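Local atomic coordinates of nitrite oxidoreductase subunit B (Kuenenia stuttgartiensis, PDB entry 7B04), a protein that probably relays electrons through its iron-sulfur clusters, as the beta subunit of a complex that oxidises nitrite to nitrate in an anammox bacterium. Residues L344-E358 with D378-R392. Residues are numbered along the deposited sequence; the frame is centred on the assembly and turned at random.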
ATOM      1  N   LEU A 344     -23.349  -3.652  -8.886  1.00 37.10           N
ATOM      2  CA  LEU A 344     -23.434  -2.270  -9.328  1.00 36.89           C
ATOM      3  C   LEU A 344     -22.404  -1.373  -8.651  1.00 39.38           C
ATOM      4  O   LEU A 344     -22.195  -0.242  -9.102  1.00 39.71           O
ATOM      5  CB  LEU A 344     -24.845  -1.727  -9.067  1.00 29.07           C
ATOM      6  CG  LEU A 344     -25.259  -0.389  -9.681  1.00 31.99           C
ATOM      7  CD1 LEU A 344     -25.311  -0.489 -11.195  1.00 32.01           C
ATOM      8  CD2 LEU A 344     -26.600   0.059  -9.123  1.00 25.53           C
ATOM      9  N   PHE A 345     -21.749  -1.857  -7.597  1.00 38.81           N
ATOM     10  CA  PHE A 345     -20.816  -1.034  -6.841  1.00 37.13           C
ATOM     11  C   PHE A 345     -19.596  -0.688  -7.686  1.00 41.49           C
ATOM     12  O   PHE A 345     -18.986  -1.566  -8.304  1.00 34.31           O
ATOM     13  CB  PHE A 345     -20.373  -1.757  -5.568  1.00 39.98           C
ATOM     14  CG  PHE A 345     -21.423  -1.815  -4.489  1.00 40.14           C
ATOM     15  CD1 PHE A 345     -22.740  -1.471  -4.749  1.00 41.34           C
ATOM     16  CD2 PHE A 345     -21.085  -2.221  -3.209  1.00 40.18           C
ATOM     17  CE1 PHE A 345     -23.696  -1.532  -3.751  1.00 41.42           C
ATOM     18  CE2 PHE A 345     -22.035  -2.281  -2.209  1.00 39.74           C
ATOM     19  CZ  PHE A 345     -23.342  -1.936  -2.480  1.00 42.26           C
ATOM     20  N   ARG A 346     -19.245   0.599  -7.705  1.00 43.56           N
ATOM     21  CA  ARG A 346     -18.019   1.087  -8.336  1.00 35.51           C
ATOM     22  C   ARG A 346     -17.924   0.676  -9.804  1.00 34.42           C
ATOM     23  O   ARG A 346     -16.856   0.305 -10.296  1.00 41.97           O
ATOM     24  CB  ARG A 346     -16.780   0.623  -7.566  1.00 32.42           C
ATOM     25  CG  ARG A 346     -16.626   1.271  -6.199  1.00 35.21           C
ATOM     26  CD  ARG A 346     -15.855   2.584  -6.278  1.00 28.31           C
ATOM     27  NE  ARG A 346     -16.522   3.586  -7.108  1.00 33.61           N
ATOM     28  CZ  ARG A 346     -17.622   4.248  -6.758  1.00 41.39           C
ATOM     29  NH1 ARG A 346     -18.150   5.138  -7.586  1.00 37.80           N
ATOM     30  NH2 ARG A 346     -18.193   4.024  -5.581  1.00 39.78           N
ATOM     31  N   MET A 347     -19.049   0.745 -10.512  1.00 36.97           N
ATOM     32  CA  MET A 347     -19.042   0.559 -11.955  1.00 35.98           C
ATOM     33  C   MET A 347     -18.972   1.877 -12.710  1.00 33.98           C
ATOM     34  O   MET A 347     -18.521   1.894 -13.862  1.00 32.99           O
ATOM     35  CB  MET A 347     -20.282  -0.228 -12.398  1.00 36.96           C
ATOM     36  CG  MET A 347     -20.335  -1.642 -11.841  1.00 33.04           C
ATOM     37  SD  MET A 347     -18.889  -2.606 -12.323  1.00 43.37           S
ATOM     38  CE  MET A 347     -18.922  -3.927 -11.114  1.00 43.20           C
ATOM     39  N   THR A 348     -19.400   2.972 -12.087  1.00 40.06           N
ATOM     40  CA  THR A 348     -19.300   4.304 -12.661  1.00 34.21           C
ATOM     41  C   THR A 348     -19.007   5.291 -11.540  1.00 36.54           C
ATOM     42  O   THR A 348     -19.172   4.982 -10.357  1.00 41.81           O
ATOM     43  CB  THR A 348     -20.583   4.710 -13.399  1.00 34.06           C
ATOM     44  OG1 THR A 348     -20.399   5.989 -14.019  1.00 34.28           O
ATOM     45  CG2 THR A 348     -21.754   4.788 -12.428  1.00 34.42           C
ATOM     46  N   GLN A 349     -18.577   6.490 -11.923  1.00 36.54           N
ATOM     47  CA  GLN A 349     -18.377   7.563 -10.957  1.00 37.29           C
ATOM     48  C   GLN A 349     -19.600   8.455 -10.805  1.00 27.62           C
ATOM     49  O   GLN A 349     -19.651   9.256  -9.867  1.00 30.33           O
ATOM     50  CB  GLN A 349     -17.156   8.410 -11.331  1.00 32.61           C
ATOM     51  CG  GLN A 349     -16.961   8.634 -12.814  1.00 39.20           C
ATOM     52  CD  GLN A 349     -15.530   9.000 -13.155  1.00 38.54           C
ATOM     53  OE1 GLN A 349     -14.683   9.129 -12.272  1.00 24.39           O
ATOM     54  NE2 GLN A 349     -15.254   9.177 -14.442  1.00 42.85           N
ATOM     55  N   THR A 350     -20.577   8.342 -11.701  1.00 30.13           N
ATOM     56  CA  THR A 350     -21.785   9.147 -11.609  1.00 32.97           C
ATOM     57  C   THR A 350     -22.746   8.514 -10.612  1.00 33.38           C
ATOM     58  O   THR A 350     -22.905   7.290 -10.573  1.00 35.53           O
ATOM     59  CB  THR A 350     -22.454   9.262 -12.981  1.00 30.42           C
ATOM     60  OG1 THR A 350     -21.521   9.797 -13.929  1.00 32.58           O
ATOM     61  CG2 THR A 350     -23.677  10.164 -12.914  1.00 28.28           C
ATOM     62  N   ILE A 351     -23.389   9.353  -9.801  1.00 33.69           N
ATOM     63  CA  ILE A 351     -24.325   8.847  -8.804  1.00 35.05           C
ATOM     64  C   ILE A 351     -25.548   8.274  -9.503  1.00 34.94           C
ATOM     65  O   ILE A 351     -26.104   8.885 -10.425  1.00 31.16           O
ATOM     66  CB  ILE A 351     -24.717   9.954  -7.814  1.00 36.65           C
ATOM     67  CG1 ILE A 351     -23.495  10.431  -7.031  1.00 32.70           C
ATOM     68  CG2 ILE A 351     -25.789   9.460  -6.854  1.00 34.16           C
ATOM     69  CD1 ILE A 351     -23.752  11.661  -6.189  1.00 28.99           C
ATOM     70  N   VAL A 352     -25.975   7.093  -9.063  1.00 38.40           N
ATOM     71  CA  VAL A 352     -27.133   6.401  -9.611  1.00 36.15           C
ATOM     72  C   VAL A 352     -28.271   6.515  -8.609  1.00 36.73           C
ATOM     73  O   VAL A 352     -28.114   6.139  -7.441  1.00 34.64           O
ATOM     74  CB  VAL A 352     -26.820   4.928  -9.922  1.00 29.41           C
ATOM     75  CG1 VAL A 352     -28.101   4.181 -10.210  1.00 37.88           C
ATOM     76  CG2 VAL A 352     -25.854   4.821 -11.090  1.00 33.15           C
ATOM     77  N   TYR A 353     -29.411   7.028  -9.064  1.00 37.10           N
ATOM     78  CA  TYR A 353     -30.561   7.242  -8.193  1.00 41.98           C
ATOM     79  C   TYR A 353     -31.573   6.108  -8.229  1.00 41.65           C
ATOM     80  O   TYR A 353     -32.313   5.928  -7.257  1.00 41.05           O
ATOM     81  CB  TYR A 353     -31.264   8.552  -8.559  1.00 37.15           C
ATOM     82  CG  TYR A 353     -30.425   9.773  -8.280  1.00 30.70           C
ATOM     83  CD1 TYR A 353     -30.586  10.493  -7.106  1.00 34.59           C
ATOM     84  CD2 TYR A 353     -29.460  10.197  -9.183  1.00 34.01           C
ATOM     85  CE1 TYR A 353     -29.816  11.607  -6.844  1.00 41.88           C
ATOM     86  CE2 TYR A 353     -28.685  11.308  -8.929  1.00 40.87           C
ATOM     87  CZ  TYR A 353     -28.867  12.009  -7.756  1.00 41.82           C
ATOM     88  OH  TYR A 353     -28.102  13.120  -7.491  1.00 41.53           O
ATOM     89  N   GLU A 354     -31.631   5.345  -9.318  1.00 46.39           N
ATOM     90  CA  GLU A 354     -32.542   4.217  -9.416  1.00 46.84           C
ATOM     91  C   GLU A 354     -31.861   3.071 -10.152  1.00 43.33           C
ATOM     92  O   GLU A 354     -31.023   3.290 -11.031  1.00 36.81           O
ATOM     93  CB  GLU A 354     -33.824   4.637 -10.149  1.00 42.43           C
ATOM     94  CG  GLU A 354     -35.040   3.793  -9.865  1.00 55.01           C
ATOM     95  CD  GLU A 354     -36.331   4.588  -9.972  1.00 55.95           C
ATOM     96  OE1 GLU A 354     -36.256   5.827 -10.118  1.00 62.44           O
ATOM     97  OE2 GLU A 354     -37.419   3.979  -9.914  1.00 62.64           O
ATOM     98  N   TYR A 355     -32.243   1.843  -9.798  1.00 37.35           N
ATOM     99  CA  TYR A 355     -31.738   0.651 -10.465  1.00 35.28           C
ATOM    100  C   TYR A 355     -32.893  -0.219 -10.941  1.00 41.04           C
ATOM    101  O   TYR A 355     -34.000  -0.169 -10.398  1.00 43.91           O
ATOM    102  CB  TYR A 355     -30.840  -0.179  -9.530  1.00 36.62           C
ATOM    103  CG  TYR A 355     -31.624  -1.055  -8.568  1.00 40.18           C
ATOM    104  CD1 TYR A 355     -32.112  -0.544  -7.373  1.00 43.42           C
ATOM    105  CD2 TYR A 355     -31.883  -2.391  -8.860  1.00 38.01           C
ATOM    106  CE1 TYR A 355     -32.835  -1.335  -6.496  1.00 42.26           C
ATOM    107  CE2 TYR A 355     -32.606  -3.188  -7.990  1.00 40.64           C
ATOM    108  CZ  TYR A 355     -33.079  -2.654  -6.809  1.00 40.64           C
ATOM    109  OH  TYR A 355     -33.796  -3.440  -5.936  1.00 49.51           O
ATOM    110  N   LYS A 356     -32.625  -1.017 -11.974  1.00 39.80           N
ATOM    111  CA  LYS A 356     -33.547  -2.062 -12.408  1.00 43.61           C
ATOM    112  C   LYS A 356     -32.770  -3.060 -13.262  1.00 47.63           C
ATOM    113  O   LYS A 356     -31.772  -2.710 -13.898  1.00 46.14           O
ATOM    114  CB  LYS A 356     -34.801  -1.525 -13.105  1.00 41.46           C
ATOM    115  CG  LYS A 356     -34.628  -0.791 -14.389  1.00 45.41           C
ATOM    116  CD  LYS A 356     -35.975  -0.712 -15.077  1.00 46.69           C
ATOM    117  CE  LYS A 356     -36.247  -1.994 -15.832  1.00 48.83           C
ATOM    118  NZ  LYS A 356     -35.160  -2.228 -16.821  1.00 46.19           N
ATOM    119  N   ILE A 357     -33.247  -4.304 -13.267  1.00 45.88           N
ATOM    120  CA  ILE A 357     -32.493  -5.462 -13.735  1.00 47.42           C
ATOM    121  C   ILE A 357     -33.167  -6.089 -14.951  1.00 43.55           C
ATOM    122  O   ILE A 357     -34.391  -6.268 -14.967  1.00 43.75           O
ATOM    123  CB  ILE A 357     -32.358  -6.504 -12.609  1.00 42.24           C
ATOM    124  CG1 ILE A 357     -31.551  -5.929 -11.446  1.00 45.85           C
ATOM    125  CG2 ILE A 357     -31.750  -7.799 -13.126  1.00 39.62           C
ATOM    126  CD1 ILE A 357     -31.810  -6.624 -10.134  1.00 41.16           C
ATOM    127  N   GLU A 358     -32.365  -6.408 -15.967  1.00 37.20           N
ATOM    128  CA  GLU A 358     -32.801  -7.204 -17.109  1.00 38.10           C
ATOM    129  C   GLU A 358     -32.273  -8.621 -16.922  1.00 47.48           C
ATOM    130  O   GLU A 358     -31.068  -8.820 -16.740  1.00 46.07           O
ATOM    131  CB  GLU A 358     -32.282  -6.621 -18.425  1.00 46.06           C
ATOM    132  CG  GLU A 358     -32.905  -5.300 -18.828  1.00 47.83           C
ATOM    133  CD  GLU A 358     -32.392  -4.809 -20.167  1.00 58.67           C
ATOM    134  OE1 GLU A 358     -31.478  -5.452 -20.729  1.00 45.11           O
ATOM    135  OE2 GLU A 358     -32.904  -3.781 -20.661  1.00 62.04           O
ATOM    136  N   ASP A 378     -27.545 -11.804 -14.794  1.00 42.57           N
ATOM    137  CA  ASP A 378     -28.435 -10.685 -15.045  1.00 41.83           C
ATOM    138  C   ASP A 378     -27.633  -9.442 -15.378  1.00 38.43           C
ATOM    139  O   ASP A 378     -26.446  -9.324 -15.060  1.00 44.29           O
ATOM    140  CB  ASP A 378     -29.328 -10.375 -13.851  1.00 46.56           C
ATOM    141  CG  ASP A 378     -29.969 -11.613 -13.255  1.00 49.11           C
ATOM    142  OD1 ASP A 378     -30.444 -12.485 -14.003  1.00 48.97           O
ATOM    143  OD2 ASP A 378     -30.023 -11.688 -12.015  1.00 50.01           O
ATOM    144  N   THR A 379     -28.299  -8.519 -16.054  1.00 43.79           N
ATOM    145  CA  THR A 379     -27.734  -7.227 -16.414  1.00 40.70           C
ATOM    146  C   THR A 379     -28.375  -6.177 -15.512  1.00 41.26           C
ATOM    147  O   THR A 379     -29.582  -5.926 -15.607  1.00 46.40           O
ATOM    148  CB  THR A 379     -27.989  -6.915 -17.887  1.00 39.32           C
ATOM    149  OG1 THR A 379     -27.245  -7.826 -18.703  1.00 45.38           O
ATOM    150  CG2 THR A 379     -27.589  -5.501 -18.204  1.00 38.33           C
ATOM    151  N   VAL A 380     -27.580  -5.591 -14.620  1.00 37.61           N
ATOM    152  CA  VAL A 380     -28.067  -4.555 -13.717  1.00 40.78           C
ATOM    153  C   VAL A 380     -27.833  -3.202 -14.371  1.00 43.40           C
ATOM    154  O   VAL A 380     -26.809  -2.977 -15.030  1.00 41.16           O
ATOM    155  CB  VAL A 380     -27.381  -4.650 -12.337  1.00 34.37           C
ATOM    156  CG1 VAL A 380     -25.881  -4.418 -12.451  1.00 35.44           C
ATOM    157  CG2 VAL A 380     -28.010  -3.664 -11.357  1.00 43.23           C
ATOM    158  N   ILE A 381     -28.799  -2.299 -14.214  1.00 43.02           N
ATOM    159  CA  ILE A 381     -28.793  -1.007 -14.887  1.00 40.19           C
ATOM    160  C   ILE A 381     -29.050   0.085 -13.860  1.00 41.06           C
ATOM    161  O   ILE A 381     -29.939  -0.043 -13.011  1.00 38.41           O
ATOM    162  CB  ILE A 381     -29.850  -0.951 -16.010  1.00 39.72           C
ATOM    163  CG1 ILE A 381     -29.616  -2.065 -17.031  1.00 44.98           C
ATOM    164  CG2 ILE A 381     -29.829   0.399 -16.698  1.00 32.85           C
ATOM    165  CD1 ILE A 381     -30.800  -2.314 -17.939  1.00 45.97           C
ATOM    166  N   GLY A 382     -28.277   1.158 -13.941  1.00 35.28           N
ATOM    167  CA  GLY A 382     -28.432   2.296 -13.050  1.00 40.82           C
ATOM    168  C   GLY A 382     -28.822   3.543 -13.819  1.00 39.23           C
ATOM    169  O   GLY A 382     -28.359   3.758 -14.941  1.00 35.60           O
ATOM    170  N   PHE A 383     -29.666   4.366 -13.202  1.00 35.17           N
ATOM    171  CA  PHE A 383     -30.182   5.571 -13.832  1.00 34.37           C
ATOM    172  C   PHE A 383     -29.848   6.799 -12.997  1.00 32.98           C
ATOM    173  O   PHE A 383     -29.657   6.720 -11.780  1.00 33.86           O
ATOM    174  CB  PHE A 383     -31.696   5.482 -14.047  1.00 38.63           C
ATOM    175  CG  PHE A 383     -32.125   4.261 -14.799  1.00 42.30           C
ATOM    176  CD1 PHE A 383     -32.111   4.240 -16.183  1.00 34.63           C
ATOM    177  CD2 PHE A 383     -32.526   3.127 -14.119  1.00 38.10           C
ATOM    178  CE1 PHE A 383     -32.501   3.110 -16.875  1.00 38.80           C
ATOM    179  CE2 PHE A 383     -32.913   2.001 -14.802  1.00 40.81           C
ATOM    180  CZ  PHE A 383     -32.906   1.989 -16.183  1.00 42.71           C
ATOM    181  N   GLY A 384     -29.800   7.942 -13.670  1.00 37.40           N
ATOM    182  CA  GLY A 384     -29.442   9.200 -13.052  1.00 35.86           C
ATOM    183  C   GLY A 384     -30.621   9.927 -12.444  1.00 36.17           C
ATOM    184  O   GLY A 384     -31.682   9.353 -12.184  1.00 39.15           O
ATOM    185  N   GLU A 385     -30.415  11.225 -12.207  1.00 34.83           N
ATOM    186  CA  GLU A 385     -31.433  12.042 -11.554  1.00 39.16           C
ATOM    187  C   GLU A 385     -32.654  12.251 -12.443  1.00 36.35           C
ATOM    188  O   GLU A 385     -33.768  12.422 -11.933  1.00 30.67           O
ATOM    189  CB  GLU A 385     -30.819  13.392 -11.177  1.00 43.14           C
ATOM    190  CG  GLU A 385     -31.399  14.057  -9.947  1.00 45.48           C
ATOM    191  CD  GLU A 385     -31.194  15.561  -9.972  1.00 57.84           C
ATOM    192  OE1 GLU A 385     -31.389  16.169 -11.046  1.00 64.32           O
ATOM    193  OE2 GLU A 385     -30.824  16.133  -8.926  1.00 66.38           O
ATOM    194  N   ASP A 386     -32.469  12.232 -13.762  1.00 33.83           N
ATOM    195  CA  ASP A 386     -33.547  12.405 -14.730  1.00 35.65           C
ATOM    196  C   ASP A 386     -34.115  11.092 -15.256  1.00 43.78           C
ATOM    197  O   ASP A 386     -34.982  11.115 -16.131  1.00 46.23           O
ATOM    198  CB  ASP A 386     -33.078  13.267 -15.905  1.00 37.66           C
ATOM    199  CG  ASP A 386     -31.717  12.864 -16.421  1.00 38.99           C
ATOM    200  OD1 ASP A 386     -31.186  11.827 -15.972  1.00 41.56           O
ATOM    201  OD2 ASP A 386     -31.174  13.593 -17.276  1.00 39.14           O
ATOM    202  N   GLY A 387     -33.651   9.954 -14.766  1.00 37.78           N
ATOM    203  CA  GLY A 387     -34.106   8.703 -15.323  1.00 27.14           C
ATOM    204  C   GLY A 387     -33.266   8.186 -16.470  1.00 33.52           C
ATOM    205  O   GLY A 387     -33.566   7.102 -16.985  1.00 42.65           O
ATOM    206  N   LYS A 388     -32.247   8.939 -16.839  1.00 36.13           N
ATOM    207  CA  LYS A 388     -31.374   8.536 -17.961  1.00 41.04           C
ATOM    208  C   LYS A 388     -30.431   7.435 -17.486  1.00 40.92           C
ATOM    209  O   LYS A 388     -29.992   7.486 -16.356  1.00 38.12           O
ATOM    210  CB  LYS A 388     -30.693   9.773 -18.554  1.00 39.55           C
ATOM    211  CG  LYS A 388     -29.880   9.558 -19.821  1.00 48.13           C
ATOM    212  CD  LYS A 388     -29.694  10.819 -20.649  1.00 59.89           C
ATOM    213  CE  LYS A 388     -28.263  11.172 -21.028  1.00 57.15           C
ATOM    214  NZ  LYS A 388     -27.979  12.622 -20.866  1.00 53.08           N
ATOM    215  N   GLU A 389     -30.158   6.467 -18.347  1.00 38.06           N
ATOM    216  CA  GLU A 389     -29.229   5.374 -18.006  1.00 35.46           C
ATOM    217  C   GLU A 389     -27.821   5.959 -17.945  1.00 35.06           C
ATOM    218  O   GLU A 389     -27.466   6.692 -18.835  1.00 41.87           O
ATOM    219  CB  GLU A 389     -29.348   4.286 -19.063  1.00 30.50           C
ATOM    220  CG  GLU A 389     -28.239   3.272 -19.013  1.00 41.24           C
ATOM    221  CD  GLU A 389     -28.537   1.990 -19.746  1.00 48.07           C
ATOM    222  OE1 GLU A 389     -29.658   1.833 -20.148  1.00 63.94           O
ATOM    223  OE2 GLU A 389     -27.647   1.183 -19.919  1.00 39.15           O
ATOM    224  N   VAL A 390     -27.059   5.612 -16.921  1.00 30.03           N
ATOM    225  CA  VAL A 390     -25.695   6.081 -16.714  1.00 28.65           C
ATOM    226  C   VAL A 390     -24.704   4.944 -16.569  1.00 31.76           C
ATOM    227  O   VAL A 390     -23.489   5.168 -16.715  1.00 34.13           O
ATOM    228  CB  VAL A 390     -25.632   7.021 -15.490  1.00 33.04           C
ATOM    229  CG1 VAL A 390     -26.465   8.274 -15.747  1.00 29.56           C
ATOM    230  CG2 VAL A 390     -26.132   6.308 -14.259  1.00 35.99           C
ATOM    231  N   VAL A 391     -25.152   3.719 -16.289  1.00 35.10           N
ATOM    232  CA  VAL A 391     -24.255   2.596 -16.052  1.00 35.01           C
ATOM    233  C   VAL A 391     -24.991   1.304 -16.386  1.00 34.31           C
ATOM    234  O   VAL A 391     -26.222   1.232 -16.315  1.00 36.83           O
ATOM    235  CB  VAL A 391     -23.737   2.596 -14.594  1.00 40.06           C
ATOM    236  CG1 VAL A 391     -24.848   2.205 -13.628  1.00 37.18           C
ATOM    237  CG2 VAL A 391     -22.535   1.680 -14.448  1.00 38.59           C
ATOM    238  N   ARG A 392     -24.225   0.284 -16.768  1.00 32.41           N
ATOM    239  CA  ARG A 392     -24.769  -1.043 -17.017  1.00 33.47           C
ATOM    240  C   ARG A 392     -23.633  -2.057 -16.977  1.00 37.40           C
ATOM    241  O   ARG A 392     -22.544  -1.789 -17.488  1.00 40.63           O
ATOM    242  CB  ARG A 392     -25.486  -1.100 -18.371  1.00 36.84           C
ATOM    243  CG  ARG A 392     -25.864  -2.495 -18.818  1.00 37.38           C
ATOM    244  CD  ARG A 392     -26.546  -2.485 -20.172  1.00 38.04           C
ATOM    245  NE  ARG A 392     -27.836  -1.805 -20.133  1.00 44.60           N
ATOM    246  CZ  ARG A 392     -28.756  -1.897 -21.087  1.00 50.42           C
ATOM    247  NH1 ARG A 392     -28.528  -2.647 -22.158  1.00 47.12           N
ATOM    248  NH2 ARG A 392     -29.903  -1.244 -20.972  1.00 55.14           N
TER
HETATM  249  O   HOH W   1     -31.404  -3.707 -23.109  1.00 26.19           O
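Asp378 lays its CB against Ile357 CG2, while its carboxylate turns to Arg336 in a salt bridge. Next to it, Thr379 and Glu358 trade two backbone hydrogen bonds, Thr379 N to Glu358 O at 2.9 Å, pairing strand 354-358 with the end of strand 371-383, which also pairs with 389-394 in one antiparallel sheet. Both methyls of Val380 pack on Leu344 CD1. Ile381 CD1 lies against the carboxylate end of Glu358, 3.7 Å from its CD. Gly382, without a side chain, lets Val352 CG1 lie over its CA. Phe383 turns its ring edge to Lys356 CG, and its O accepts from Tyr353 N at 2.7 Å; Tyr353 and Glu354 both face it in a classic beta bulge. Glu385 CG sits over one face of the Tyr353 ring, Ile351 CG2 over the other; an alanine at Tyr353 would probably leave both without the ring that separates them. Val390 CG2 meets Val352 CG2. Val391 CG1, between backbone N and carbonyl carbon (chi1 72°), reaches Leu344 CD1 and Val352 CG2, leaving CG2 for Met347 CB. Arg392 pairs with Glu389; Glu358 OE2, 3.9 Å from Arg392 NH2, adds charge alone. Backbone bonds and aliphatic packing thus carry this join, its one cross-segment charge pair lying at the exposed edge.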